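Local coordinates for mandelate racemase / muconate lactonizing enzyme (Burkholderia pseudomallei, PDB 2POD), which is of unknown function but belongs to the enolase superfamily, binds a sodium ion in the crystal and probably acts as a lyase, at residues 9-15 and 392-398; 289-295 and 317-323; 50-55 and 68-72; 180-184 and 223-227. All coordinates share one frame; numbering follows the deposited sequence.

In the fold
Contacts 1 and 3 belong to the capping domain of an enolase-superfamily fold, contacts 2 and 4 to its barrel. Contact 1 pairs the N-terminal strand 5-13 with the C-terminal strand 394-400, and along the chain the other three contacts are nested within the loop it closes. Its centre is about 22 Å from that of contact 3 and about 31 Å from that of contact 2. Contacts 2 and 4, with centres about 21 Å apart, both flank the metal region, where E220, E246 and E272 bind a sodium ion: the H322 side chain in contact 2 is about 3 Å from bound sodium, that of D181 in contact 4 about 9 Å.

Contact 1 of 4, residues 9-15 and 392-398; sequences ETLRPEE and LTIAVRN
V396 runs alongside L11 in the same direction, its CG1 3.8 Å from L11 CD2, and I394 divides its branches between two neighbours. Chi1 of -70° sets I394 CG1 beside its own backbone N, against P13 CB at 3.9 Å, and turns CG2 toward L11 CB at 3.7 Å. These apolar side chains share one face of the antiparallel four-stranded sheet, of which 394-400 is an outermost strand within the chain, and L392 CD2 extends the row onto P13 CB. P13 sits at a non-hydrogen-bonded pair, where no N-H is needed toward strand 394-400.

The other face is more polar. R12 bends at chi3, and the methyl of A395 comes over one face of its guanidinium, with CB 4.0 Å from NH1. R12 NE forms a salt bridge to E44 of helix 40-55, which also bonds T10 OG1. The hydrogen-bonded pairs T10-R397 and R12-A395 hold the strands in step, and E14 N adds a 3.1 Å bond to T393 O; that from T393 N to E15 OE1 is weak. The ribbon is apolar from L11 to P13, polar at E9 and N398 (bonded to H25 and E7), and tied through R12 to a capping-domain helix.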
loop_
_atom_site.group_PDB
_atom_site.type_symbol
_atom_site.label_atom_id
_atom_site.label_comp_id
_atom_site.label_asym_id
_atom_site.label_seq_id
_atom_site.Cartn_x
_atom_site.Cartn_y
_atom_site.Cartn_z
ATOM N N GLU B 9 -12.647 48.379 6.239
ATOM C CA GLU B 9 -11.695 49.136 7.051
ATOM C C GLU B 9 -10.739 48.185 7.746
ATOM O O GLU B 9 -11.180 47.242 8.387
ATOM C CB GLU B 9 -12.438 49.923 8.132
ATOM C CG GLU B 9 -12.940 51.277 7.712
ATOM C CD GLU B 9 -13.303 52.151 8.903
ATOM O OE1 GLU B 9 -12.553 53.112 9.180
ATOM O OE2 GLU B 9 -14.330 51.870 9.563
ATOM N N THR B 10 -9.438 48.446 7.655
ATOM C CA THR B 10 -8.471 47.741 8.504
ATOM C C THR B 10 -7.928 48.621 9.623
ATOM O O THR B 10 -7.701 49.817 9.436
ATOM C CB THR B 10 -7.302 47.146 7.699
ATOM O OG1 THR B 10 -6.645 48.190 6.970
ATOM C CG2 THR B 10 -7.804 46.074 6.731
ATOM N N LEU B 11 -7.733 48.015 10.789
ATOM C CA LEU B 11 -7.269 48.728 11.963
ATOM C C LEU B 11 -6.025 48.030 12.492
ATOM O O LEU B 11 -6.079 46.850 12.854
ATOM C CB LEU B 11 -8.348 48.728 13.059
ATOM C CG LEU B 11 -9.823 49.143 12.918
ATOM C CD1 LEU B 11 -10.287 49.622 14.278
ATOM C CD2 LEU B 11 -10.106 50.221 11.879
ATOM N N ARG B 12 -4.913 48.759 12.540
ATOM C CA ARG B 12 -3.666 48.236 13.094
ATOM C C ARG B 12 -3.217 49.003 14.341
ATOM O O ARG B 12 -2.630 50.082 14.232
ATOM C CB ARG B 12 -2.555 48.274 12.046
ATOM C CG ARG B 12 -2.660 47.226 10.955
ATOM C CD ARG B 12 -1.334 47.055 10.214
ATOM N NE ARG B 12 -1.012 48.208 9.374
ATOM C CZ ARG B 12 -0.106 49.136 9.676
ATOM N NH1 ARG B 12 0.108 50.147 8.847
ATOM N NH2 ARG B 12 0.587 49.057 10.804
ATOM N N PRO B 13 -3.475 48.445 15.535
ATOM C CA PRO B 13 -3.024 49.133 16.747
ATOM C C PRO B 13 -1.542 48.893 17.013
ATOM O O PRO B 13 -1.110 47.742 17.060
ATOM C CB PRO B 13 -3.886 48.513 17.852
ATOM C CG PRO B 13 -4.374 47.194 17.305
ATOM C CD PRO B 13 -4.164 47.171 15.821
ATOM N N GLU B 14 -0.761 49.961 17.174
ATOM C CA GLU B 14 0.687 49.791 17.360
ATOM C C GLU B 14 1.130 49.268 18.724
ATOM O O GLU B 14 2.269 48.819 18.878
ATOM C CB GLU B 14 1.505 51.012 16.929
ATOM C CG GLU B 14 0.884 52.361 17.195
ATOM C CD GLU B 14 1.834 53.498 16.863
ATOM O OE1 GLU B 14 2.111 53.723 15.661
ATOM O OE2 GLU B 14 2.309 54.158 17.811
ATOM N N GLU B 15 0.226 49.295 19.697
ATOM C CA GLU B 15 0.453 48.632 20.981
ATOM C C GLU B 15 0.402 47.109 20.879
ATOM O O GLU B 15 1.075 46.411 21.645
ATOM C CB GLU B 15 -0.528 49.123 22.055
ATOM C CG GLU B 15 -1.844 49.674 21.522
ATOM C CD GLU B 15 -1.825 51.187 21.307
ATOM O OE1 GLU B 15 -1.979 51.620 20.145
ATOM O OE2 GLU B 15 -1.660 51.936 22.296
ATOM N N LEU B 392 -6.335 53.868 21.912
ATOM C CA LEU B 392 -5.246 53.180 21.231
ATOM C C LEU B 392 -4.799 53.985 20.020
ATOM O O LEU B 392 -5.621 54.595 19.334
ATOM C CB LEU B 392 -5.711 51.792 20.779
ATOM C CG LEU B 392 -5.430 50.550 21.631
ATOM C CD1 LEU B 392 -6.007 50.621 23.048
ATOM C CD2 LEU B 392 -5.938 49.318 20.908
ATOM N N THR B 393 -3.495 53.987 19.764
ATOM C CA THR B 393 -2.956 54.529 18.518
ATOM C C THR B 393 -3.152 53.529 17.379
ATOM O O THR B 393 -2.477 52.504 17.320
ATOM C CB THR B 393 -1.460 54.865 18.647
ATOM O OG1 THR B 393 -1.178 55.329 19.971
ATOM C CG2 THR B 393 -1.052 55.913 17.618
ATOM N N ILE B 394 -4.086 53.830 16.481
ATOM C CA ILE B 394 -4.538 52.864 15.490
ATOM C C ILE B 394 -4.310 53.400 14.073
ATOM O O ILE B 394 -4.881 54.424 13.673
ATOM C CB ILE B 394 -6.025 52.459 15.721
ATOM C CG1 ILE B 394 -6.155 51.608 16.987
ATOM C CG2 ILE B 394 -6.576 51.677 14.526
ATOM C CD1 ILE B 394 -7.583 51.423 17.481
ATOM N N ALA B 395 -3.464 52.706 13.320
ATOM C CA ALA B 395 -3.281 53.020 11.911
ATOM C C ALA B 395 -4.440 52.444 11.097
ATOM O O ALA B 395 -4.604 51.224 11.004
ATOM C CB ALA B 395 -1.943 52.490 11.416
ATOM N N VAL B 396 -5.251 53.328 10.528
ATOM C CA VAL B 396 -6.406 52.911 9.745
ATOM C C VAL B 396 -6.135 52.971 8.248
ATOM O O VAL B 396 -5.319 53.765 7.783
ATOM C CB VAL B 396 -7.695 53.711 10.091
ATOM C CG1 VAL B 396 -8.128 53.435 11.516
ATOM C CG2 VAL B 396 -7.505 55.214 9.852
ATOM N N ARG B 397 -6.819 52.110 7.506
ATOM C CA ARG B 397 -6.840 52.177 6.053
ATOM C C ARG B 397 -8.237 51.782 5.578
ATOM O O ARG B 397 -8.921 50.992 6.228
ATOM C CB ARG B 397 -5.753 51.269 5.459
ATOM C CG ARG B 397 -5.454 51.504 3.976
ATOM C CD ARG B 397 -3.985 51.829 3.729
ATOM N NE ARG B 397 -3.168 50.637 3.511
ATOM C CZ ARG B 397 -2.993 50.035 2.335
ATOM N NH1 ARG B 397 -2.221 48.961 2.257
ATOM N NH2 ARG B 397 -3.586 50.493 1.238
ATOM N N ASN B 398 -8.654 52.359 4.455
ATOM C CA ASN B 398 -10.041 52.325 4.012
ATOM C C ASN B 398 -10.103 52.050 2.514
ATOM O O ASN B 398 -9.268 52.529 1.748
ATOM C CB ASN B 398 -10.717 53.669 4.328
ATOM C CG ASN B 398 -12.228 53.631 4.149
ATOM O OD1 ASN B 398 -12.738 53.676 3.026
ATOM N ND2 ASN B 398 -12.951 53.568 5.261
#

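Contact 2 of 4, residues 289-295 and 317-323; sequences AGIVMLD and LPVAPHD
V292 and V319 sit abreast on neighbouring parallel strands of the enolase-type barrel, joined through helix 301-314 in a beta-alpha-beta crossover. Backbone bonds set their register: V292 N donates to P318 O at 2.9 Å, A320 N to V292 O at 3.1 Å, and farther along H322 N to L294 O.

Among the apolar contacts, V292 CG1 meets V319 CG2 at 3.9 Å, and L294 CD2 reaches V319 CG1 at the same distance. V292 CG2 turns instead to L317 CD1, the two side chains crossing near a right angle. Valine and leucine fit here because I308 and A312 of helix 301-314 close over V292, and A305 with I308 over L294. I291, at the corner before the strand, rests CG2 4.0 Å from A320 CB. At the start of strand 289-294, R259 of a neighbouring subunit bonds A289 O.

The selenium analogue of a Met-aromatic contact comes from selenomethionine M293, its SE set obliquely 5.2 Å from the centroid of the H322 ring. E272 of the sodium site touches both residues, and H322 lies about 3 Å from the ion.

The polar contact pairs H322 with D295, recalling the His-Asp pair of mandelate racemases. S297 bonds D295 OD1. A chi1 of -172° swings the carboxylate to the ring edge, where D295 OD2, 17° out of the ring plane, accepts from H322 ND1 on its anti lone pair at 2.6 Å.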
loop_
_atom_site.group_PDB
_atom_site.type_symbol
_atom_site.label_atom_id
_atom_site.label_comp_id
_atom_site.label_asym_id
_atom_site.label_seq_id
_atom_site.Cartn_x
_atom_site.Cartn_y
_atom_site.Cartn_z
ATOM N N ALA B 289 -2.846 12.015 13.194
ATOM C CA ALA B 289 -3.379 12.990 14.140
ATOM C C ALA B 289 -4.397 12.351 15.068
ATOM O O ALA B 289 -5.181 11.490 14.653
ATOM C CB ALA B 289 -3.983 14.161 13.418
ATOM N N GLY B 290 -4.373 12.777 16.328
ATOM C CA GLY B 290 -5.409 12.428 17.289
ATOM C C GLY B 290 -6.370 13.575 17.544
ATOM O O GLY B 290 -7.565 13.363 17.722
ATOM N N ILE B 291 -5.849 14.796 17.575
ATOM C CA ILE B 291 -6.683 15.977 17.756
ATOM C C ILE B 291 -6.456 16.912 16.589
ATOM O O ILE B 291 -5.320 17.262 16.276
ATOM C CB ILE B 291 -6.428 16.703 19.119
ATOM C CG1 ILE B 291 -6.777 15.787 20.298
ATOM C CG2 ILE B 291 -7.299 17.972 19.243
ATOM C CD1 ILE B 291 -5.587 15.185 20.971
ATOM N N VAL B 292 -7.544 17.290 15.931
ATOM C CA VAL B 292 -7.478 18.251 14.843
ATOM C C VAL B 292 -7.523 19.662 15.414
ATOM O O VAL B 292 -8.543 20.103 15.934
ATOM C CB VAL B 292 -8.583 17.993 13.790
ATOM C CG1 VAL B 292 -8.669 19.141 12.790
ATOM C CG2 VAL B 292 -8.289 16.681 13.061
HETATM N N MSE B 293 -6.391 20.350 15.350
HETATM C CA MSE B 293 -6.327 21.736 15.788
HETATM C C MSE B 293 -6.387 22.687 14.623
HETATM O O MSE B 293 -6.030 22.335 13.504
HETATM C CB MSE B 293 -5.082 22.009 16.617
HETATM C CG MSE B 293 -5.402 22.794 17.871
HETATM SE SE MSE B 293 -4.011 23.891 18.627
HETATM C CE MSE B 293 -2.710 23.765 17.186
ATOM N N LEU B 294 -6.811 23.908 14.911
ATOM C CA LEU B 294 -7.501 24.747 13.954
ATOM C C LEU B 294 -7.419 26.157 14.503
ATOM O O LEU B 294 -7.810 26.391 15.635
ATOM C CB LEU B 294 -8.977 24.317 13.905
ATOM C CG LEU B 294 -9.851 24.569 12.681
ATOM C CD1 LEU B 294 -9.032 24.427 11.430
ATOM C CD2 LEU B 294 -10.982 23.572 12.666
ATOM N N ASP B 295 -6.913 27.095 13.715
ATOM C CA ASP B 295 -7.086 28.506 14.031
ATOM C C ASP B 295 -7.960 29.157 12.972
ATOM O O ASP B 295 -7.563 29.214 11.817
ATOM C CB ASP B 295 -5.725 29.209 14.107
ATOM C CG ASP B 295 -5.822 30.635 14.625
ATOM O OD1 ASP B 295 -6.444 31.482 13.949
ATOM O OD2 ASP B 295 -5.262 30.918 15.706
ATOM N N LEU B 317 -12.298 12.101 15.247
ATOM C CA LEU B 317 -11.344 12.997 15.881
ATOM C C LEU B 317 -12.031 14.236 16.447
ATOM O O LEU B 317 -12.973 14.751 15.839
ATOM C CB LEU B 317 -10.204 13.372 14.921
ATOM C CG LEU B 317 -9.390 12.220 14.332
ATOM C CD1 LEU B 317 -8.192 12.756 13.594
ATOM C CD2 LEU B 317 -8.968 11.190 15.380
ATOM N N PRO B 318 -11.581 14.698 17.630
ATOM C CA PRO B 318 -12.032 15.978 18.147
ATOM C C PRO B 318 -11.290 17.171 17.579
ATOM O O PRO B 318 -10.081 17.092 17.330
ATOM C CB PRO B 318 -11.795 15.864 19.652
ATOM C CG PRO B 318 -10.732 14.837 19.818
ATOM C CD PRO B 318 -10.657 14.019 18.559
ATOM N N VAL B 319 -12.025 18.265 17.382
ATOM C CA VAL B 319 -11.434 19.578 17.118
ATOM C C VAL B 319 -11.188 20.377 18.406
ATOM O O VAL B 319 -12.027 20.388 19.314
ATOM C CB VAL B 319 -12.263 20.378 16.064
ATOM C CG1 VAL B 319 -11.882 21.855 16.028
ATOM C CG2 VAL B 319 -12.051 19.778 14.694
ATOM N N ALA B 320 -10.018 21.007 18.482
ATOM C CA ALA B 320 -9.731 22.015 19.494
ATOM C C ALA B 320 -9.310 23.322 18.817
ATOM O O ALA B 320 -8.182 23.432 18.338
ATOM C CB ALA B 320 -8.634 21.523 20.439
ATOM N N PRO B 321 -10.222 24.313 18.755
ATOM C CA PRO B 321 -9.890 25.615 18.167
ATOM C C PRO B 321 -8.844 26.428 18.941
ATOM O O PRO B 321 -8.875 26.485 20.175
ATOM C CB PRO B 321 -11.233 26.339 18.123
ATOM C CG PRO B 321 -12.254 25.245 18.255
ATOM C CD PRO B 321 -11.630 24.254 19.171
ATOM N N HIS B 322 -7.932 27.036 18.185
ATOM C CA HIS B 322 -6.813 27.820 18.692
ATOM C C HIS B 322 -7.270 29.239 19.003
ATOM O O HIS B 322 -7.950 29.870 18.187
ATOM C CB HIS B 322 -5.717 27.881 17.615
ATOM C CG HIS B 322 -4.439 28.514 18.069
ATOM N ND1 HIS B 322 -3.827 29.538 17.378
ATOM C CD2 HIS B 322 -3.648 28.258 19.135
ATOM C CE1 HIS B 322 -2.713 29.883 18.000
ATOM N NE2 HIS B 322 -2.582 29.121 19.070
ATOM N N ASP B 323 -6.895 29.740 20.179
ATOM C CA ASP B 323 -6.790 31.183 20.393
ATOM C C ASP B 323 -5.346 31.607 20.636
ATOM O O ASP B 323 -4.577 31.735 19.680
ATOM C CB ASP B 323 -7.714 31.668 21.519
ATOM C CG ASP B 323 -7.530 33.158 21.832
ATOM O OD1 ASP B 323 -7.540 33.992 20.889
ATOM O OD2 ASP B 323 -7.342 33.479 23.028
#

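Contact 3 of 4, residues 50-55 and 68-72; sequences WAANRL and KRLSG
The W50 indole presents its edge to L70, whose O, bonded also by N86, lies near the ring plane, 3.4 Å from W50 CZ3, while R54 CD from the same helix as W50 lies over one face. Beyond that, the R54 guanidinium has the R69 side chain over one of its faces, near the rim, and the two guanidinium planes are inclined by 47°. R69 turns its own edge to the backbone: NH1 and NH2 both donate to R54 O, at 2.8 and 2.9 Å, with that oxygen exactly in the guanidinium plane. A bend at chi3 (77°) curls R69 back to make this grip. R54 returns a weak bond, NH1 to R69 O.

Under the arginines, L70 CD2 meets R54 CB at 3.8 Å and A51 CB at 4.0 Å, an approach that the small alanine allows. L89 of helix 81-101 touches A51, L55 and L70 alike.

Two like charges lie close, R54 NE only 3.8 Å from R69 NH2. Donation to each other's backbone oxygens probably eases their repulsion, helped by E58, a long and weak ion-pair partner of R69. The exchange ties helix 40-55 to the end of helix 63-69 within the N-terminal capping domain.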
loop_
_atom_site.group_PDB
_atom_site.type_symbol
_atom_site.label_atom_id
_atom_site.label_comp_id
_atom_site.label_asym_id
_atom_site.label_seq_id
_atom_site.Cartn_x
_atom_site.Cartn_y
_atom_site.Cartn_z
ATOM N N TRP B 50 -6.257 43.452 -3.349
ATOM C CA TRP B 50 -6.940 42.472 -4.191
ATOM C C TRP B 50 -8.341 42.113 -3.698
ATOM O O TRP B 50 -9.291 42.083 -4.488
ATOM C CB TRP B 50 -6.078 41.217 -4.343
ATOM C CG TRP B 50 -6.606 40.230 -5.338
ATOM C CD1 TRP B 50 -6.444 40.264 -6.687
ATOM C CD2 TRP B 50 -7.381 39.060 -5.054
ATOM N NE1 TRP B 50 -7.070 39.187 -7.267
ATOM C CE2 TRP B 50 -7.651 38.429 -6.284
ATOM C CE3 TRP B 50 -7.872 38.481 -3.875
ATOM C CZ2 TRP B 50 -8.390 37.249 -6.374
ATOM C CZ3 TRP B 50 -8.601 37.308 -3.964
ATOM C CH2 TRP B 50 -8.853 36.705 -5.207
ATOM N N ALA B 51 -8.457 41.843 -2.401
ATOM C CA ALA B 51 -9.643 41.211 -1.819
ATOM C C ALA B 51 -10.825 42.171 -1.699
ATOM O O ALA B 51 -11.980 41.763 -1.816
ATOM C CB ALA B 51 -9.307 40.640 -0.447
ATOM N N ALA B 52 -10.522 43.441 -1.445
ATOM C CA ALA B 52 -11.542 44.461 -1.217
ATOM C C ALA B 52 -12.386 44.733 -2.460
ATOM O O ALA B 52 -13.599 44.904 -2.361
ATOM C CB ALA B 52 -10.898 45.725 -0.744
ATOM N N ASN B 53 -11.738 44.747 -3.623
ATOM C CA ASN B 53 -12.421 44.948 -4.897
ATOM C C ASN B 53 -13.305 43.774 -5.325
ATOM O O ASN B 53 -14.246 43.944 -6.109
ATOM C CB ASN B 53 -11.412 45.288 -5.998
ATOM C CG ASN B 53 -10.631 46.558 -5.702
ATOM O OD1 ASN B 53 -11.206 47.593 -5.346
ATOM N ND2 ASN B 53 -9.309 46.482 -5.841
ATOM N N ARG B 54 -13.005 42.589 -4.800
ATOM C CA ARG B 54 -13.811 41.403 -5.064
ATOM C C ARG B 54 -15.067 41.390 -4.203
ATOM O O ARG B 54 -16.007 40.647 -4.473
ATOM C CB ARG B 54 -12.989 40.132 -4.832
ATOM C CG ARG B 54 -11.828 39.960 -5.799
ATOM C CD ARG B 54 -11.783 38.551 -6.343
ATOM N NE ARG B 54 -12.594 38.399 -7.548
ATOM C CZ ARG B 54 -12.819 37.243 -8.167
ATOM N NH1 ARG B 54 -12.294 36.115 -7.700
ATOM N NH2 ARG B 54 -13.576 37.213 -9.257
ATOM N N LEU B 55 -15.077 42.232 -3.176
ATOM C CA LEU B 55 -16.053 42.152 -2.105
ATOM C C LEU B 55 -16.959 43.386 -2.073
ATOM O O LEU B 55 -18.134 43.287 -1.730
ATOM C CB LEU B 55 -15.327 41.980 -0.773
ATOM C CG LEU B 55 -15.816 40.923 0.222
ATOM C CD1 LEU B 55 -16.009 39.539 -0.395
ATOM C CD2 LEU B 55 -14.845 40.842 1.364
ATOM N N LYS B 68 -14.825 31.075 -1.723
ATOM C CA LYS B 68 -14.338 30.479 -2.959
ATOM C C LYS B 68 -13.760 31.514 -3.934
ATOM O O LYS B 68 -12.714 31.280 -4.536
ATOM C CB LYS B 68 -15.439 29.624 -3.606
ATOM C CG LYS B 68 -15.097 29.035 -4.980
ATOM C CD LYS B 68 -14.011 27.974 -4.915
ATOM C CE LYS B 68 -13.696 27.403 -6.298
ATOM N NZ LYS B 68 -14.781 26.521 -6.818
ATOM N N ARG B 69 -14.431 32.657 -4.064
ATOM C CA ARG B 69 -13.957 33.771 -4.894
ATOM C C ARG B 69 -12.635 34.391 -4.418
ATOM O O ARG B 69 -11.782 34.758 -5.233
ATOM C CB ARG B 69 -15.046 34.833 -5.019
ATOM C CG ARG B 69 -16.104 34.507 -6.077
ATOM C CD ARG B 69 -17.241 35.524 -6.074
ATOM N NE ARG B 69 -16.850 36.765 -6.736
ATOM C CZ ARG B 69 -16.601 37.912 -6.112
ATOM N NH1 ARG B 69 -16.718 38.002 -4.790
ATOM N NH2 ARG B 69 -16.237 38.976 -6.815
ATOM N N LEU B 70 -12.462 34.481 -3.103
ATOM C CA LEU B 70 -11.261 35.078 -2.513
ATOM C C LEU B 70 -10.078 34.114 -2.428
ATOM O O LEU B 70 -8.970 34.522 -2.065
ATOM C CB LEU B 70 -11.558 35.630 -1.113
ATOM C CG LEU B 70 -12.407 36.893 -0.950
ATOM C CD1 LEU B 70 -12.396 37.324 0.505
ATOM C CD2 LEU B 70 -11.921 38.025 -1.838
ATOM N N SER B 71 -10.322 32.839 -2.737
ATOM C CA SER B 71 -9.254 31.860 -2.902
ATOM C C SER B 71 -8.503 32.143 -4.193
ATOM O O SER B 71 -8.944 31.762 -5.277
ATOM C CB SER B 71 -9.824 30.444 -2.917
ATOM O OG SER B 71 -9.031 29.585 -2.123
ATOM N N GLY B 72 -7.378 32.841 -4.071
ATOM C CA GLY B 72 -6.675 33.385 -5.231
ATOM C C GLY B 72 -5.662 32.406 -5.775
ATOM O O GLY B 72 -5.568 31.269 -5.300
#

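Contact 4 of 4, residues 180-184 and 223-227; sequences FDPYA and SLWNL
A184 packs against W225 in the dense half of this contact, where the loops after barrel strands 174-177 and 216-220 meet. The CA of A184 stands over the six-membered ring, 4.1 Å from its centroid and 26° off the normal, a CH-pi approach that a small residue permits. A184 CB also rests 3.7 Å from L224 CB. At the indole edge, near the ring plane, F180 O comes 3.3 Å from W225 CZ2. Y183 CB lies 4.1 Å from W225 CH2. With chi1 of -65° the tryptophan CG lies beside its backbone N and lays the indole against the turn 181-184. A230 and I233 of helix 227-237 also touch it. Although F180 CB meets the indole, the phenyl ring leads off toward L197, A200 and L237, where a large apolar group belongs.

The other half is looser and partly exposed. The L224 and D181 side chains cross at about a right angle, L224 CD1 3.6 Å from D181 CG. No direct hydrogen bond joins the segments. Instead a water lies 2.8 Å from D181 OD1 and accepts a weak bond from W225 NE1, 2.9 Å away, while D181 OD2 pairs with H222.

The tryptophan thus combines an apolar face for alanine with an N-H for the water side, and the join between these loops depends on shape more than on direct polar bonds.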
loop_
_atom_site.group_PDB
_atom_site.type_symbol
_atom_site.label_atom_id
_atom_site.label_comp_id
_atom_site.label_asym_id
_atom_site.label_seq_id
_atom_site.Cartn_x
_atom_site.Cartn_y
_atom_site.Cartn_z
ATOM N N PHE B 180 10.376 22.821 25.958
ATOM C CA PHE B 180 11.434 22.289 25.085
ATOM C C PHE B 180 11.925 23.328 24.079
ATOM O O PHE B 180 12.965 23.148 23.450
ATOM C CB PHE B 180 10.970 21.021 24.355
ATOM C CG PHE B 180 10.546 19.906 25.277
ATOM C CD1 PHE B 180 9.216 19.767 25.653
ATOM C CD2 PHE B 180 11.479 19.004 25.768
ATOM C CE1 PHE B 180 8.821 18.751 26.499
ATOM C CE2 PHE B 180 11.098 17.987 26.627
ATOM C CZ PHE B 180 9.767 17.855 26.991
ATOM N N ASP B 181 11.173 24.420 23.961
ATOM C CA ASP B 181 11.495 25.555 23.087
ATOM C C ASP B 181 12.926 26.135 23.072
ATOM O O ASP B 181 13.466 26.353 21.981
ATOM C CB ASP B 181 10.461 26.672 23.253
ATOM C CG ASP B 181 9.118 26.320 22.644
ATOM O OD1 ASP B 181 8.748 25.122 22.634
ATOM O OD2 ASP B 181 8.433 27.252 22.169
ATOM N N PRO B 182 13.548 26.391 24.256
ATOM C CA PRO B 182 14.851 27.070 24.175
ATOM C C PRO B 182 15.999 26.177 23.700
ATOM O O PRO B 182 17.061 26.685 23.324
ATOM C CB PRO B 182 15.110 27.528 25.622
ATOM C CG PRO B 182 13.851 27.247 26.383
ATOM C CD PRO B 182 13.181 26.135 25.663
ATOM N N TYR B 183 15.783 24.863 23.715
ATOM C CA TYR B 183 16.819 23.911 23.325
ATOM C C TYR B 183 16.878 23.659 21.817
ATOM O O TYR B 183 17.869 23.133 21.312
ATOM C CB TYR B 183 16.702 22.622 24.142
ATOM C CG TYR B 183 16.701 22.902 25.632
ATOM C CD1 TYR B 183 15.537 22.773 26.384
ATOM C CD2 TYR B 183 17.860 23.338 26.279
ATOM C CE1 TYR B 183 15.528 23.052 27.749
ATOM C CE2 TYR B 183 17.863 23.624 27.637
ATOM C CZ TYR B 183 16.694 23.477 28.368
ATOM O OH TYR B 183 16.694 23.754 29.719
ATOM N N ALA B 184 15.835 24.080 21.108
ATOM C CA ALA B 184 15.748 23.944 19.654
ATOM C C ALA B 184 16.752 24.796 18.876
ATOM O O ALA B 184 17.360 24.314 17.918
ATOM C CB ALA B 184 14.339 24.234 19.185
ATOM N N SER B 223 6.503 23.517 16.321
ATOM C CA SER B 223 7.094 23.036 15.050
ATOM C C SER B 223 8.627 23.115 14.994
ATOM O O SER B 223 9.211 23.230 13.918
ATOM C CB SER B 223 6.469 23.742 13.828
ATOM O OG SER B 223 5.055 23.678 13.844
ATOM N N LEU B 224 9.273 23.046 16.154
ATOM C CA LEU B 224 10.681 23.440 16.285
ATOM C C LEU B 224 11.636 22.264 16.087
ATOM O O LEU B 224 12.830 22.448 15.875
ATOM C CB LEU B 224 10.936 24.111 17.642
ATOM C CG LEU B 224 10.400 25.530 17.866
ATOM C CD1 LEU B 224 10.574 25.957 19.319
ATOM C CD2 LEU B 224 11.069 26.532 16.929
ATOM N N TRP B 225 11.099 21.052 16.144
ATOM C CA TRP B 225 11.929 19.863 16.179
ATOM C C TRP B 225 11.853 19.065 14.891
ATOM O O TRP B 225 10.805 18.977 14.263
ATOM C CB TRP B 225 11.556 19.011 17.385
ATOM C CG TRP B 225 11.873 19.708 18.683
ATOM C CD1 TRP B 225 10.993 20.344 19.514
ATOM C CD2 TRP B 225 13.168 19.859 19.275
ATOM N NE1 TRP B 225 11.660 20.863 20.596
ATOM C CE2 TRP B 225 12.997 20.583 20.473
ATOM C CE3 TRP B 225 14.459 19.440 18.915
ATOM C CZ2 TRP B 225 14.070 20.906 21.318
ATOM C CZ3 TRP B 225 15.526 19.762 19.748
ATOM C CH2 TRP B 225 15.322 20.486 20.941
ATOM N N ASN B 226 12.981 18.496 14.493
ATOM C CA ASN B 226 12.992 17.519 13.423
ATOM C C ASN B 226 12.917 16.120 13.999
ATOM O O ASN B 226 12.756 15.974 15.214
ATOM C CB ASN B 226 14.207 17.717 12.524
ATOM C CG ASN B 226 14.069 18.934 11.646
ATOM O OD1 ASN B 226 13.477 18.877 10.562
ATOM N ND2 ASN B 226 14.606 20.055 12.113
ATOM N N LEU B 227 13.012 15.101 13.145
ATOM C CA LEU B 227 12.505 13.785 13.508
ATOM C C LEU B 227 13.192 13.042 14.668
ATOM O O LEU B 227 12.509 12.721 15.640
ATOM C CB LEU B 227 12.245 12.896 12.290
ATOM C CG LEU B 227 11.514 11.587 12.576
ATOM C CD1 LEU B 227 10.009 11.779 12.727
ATOM C CD2 LEU B 227 11.830 10.587 11.489
HETATM O O HOH W 1 9.698 22.803 21.311
#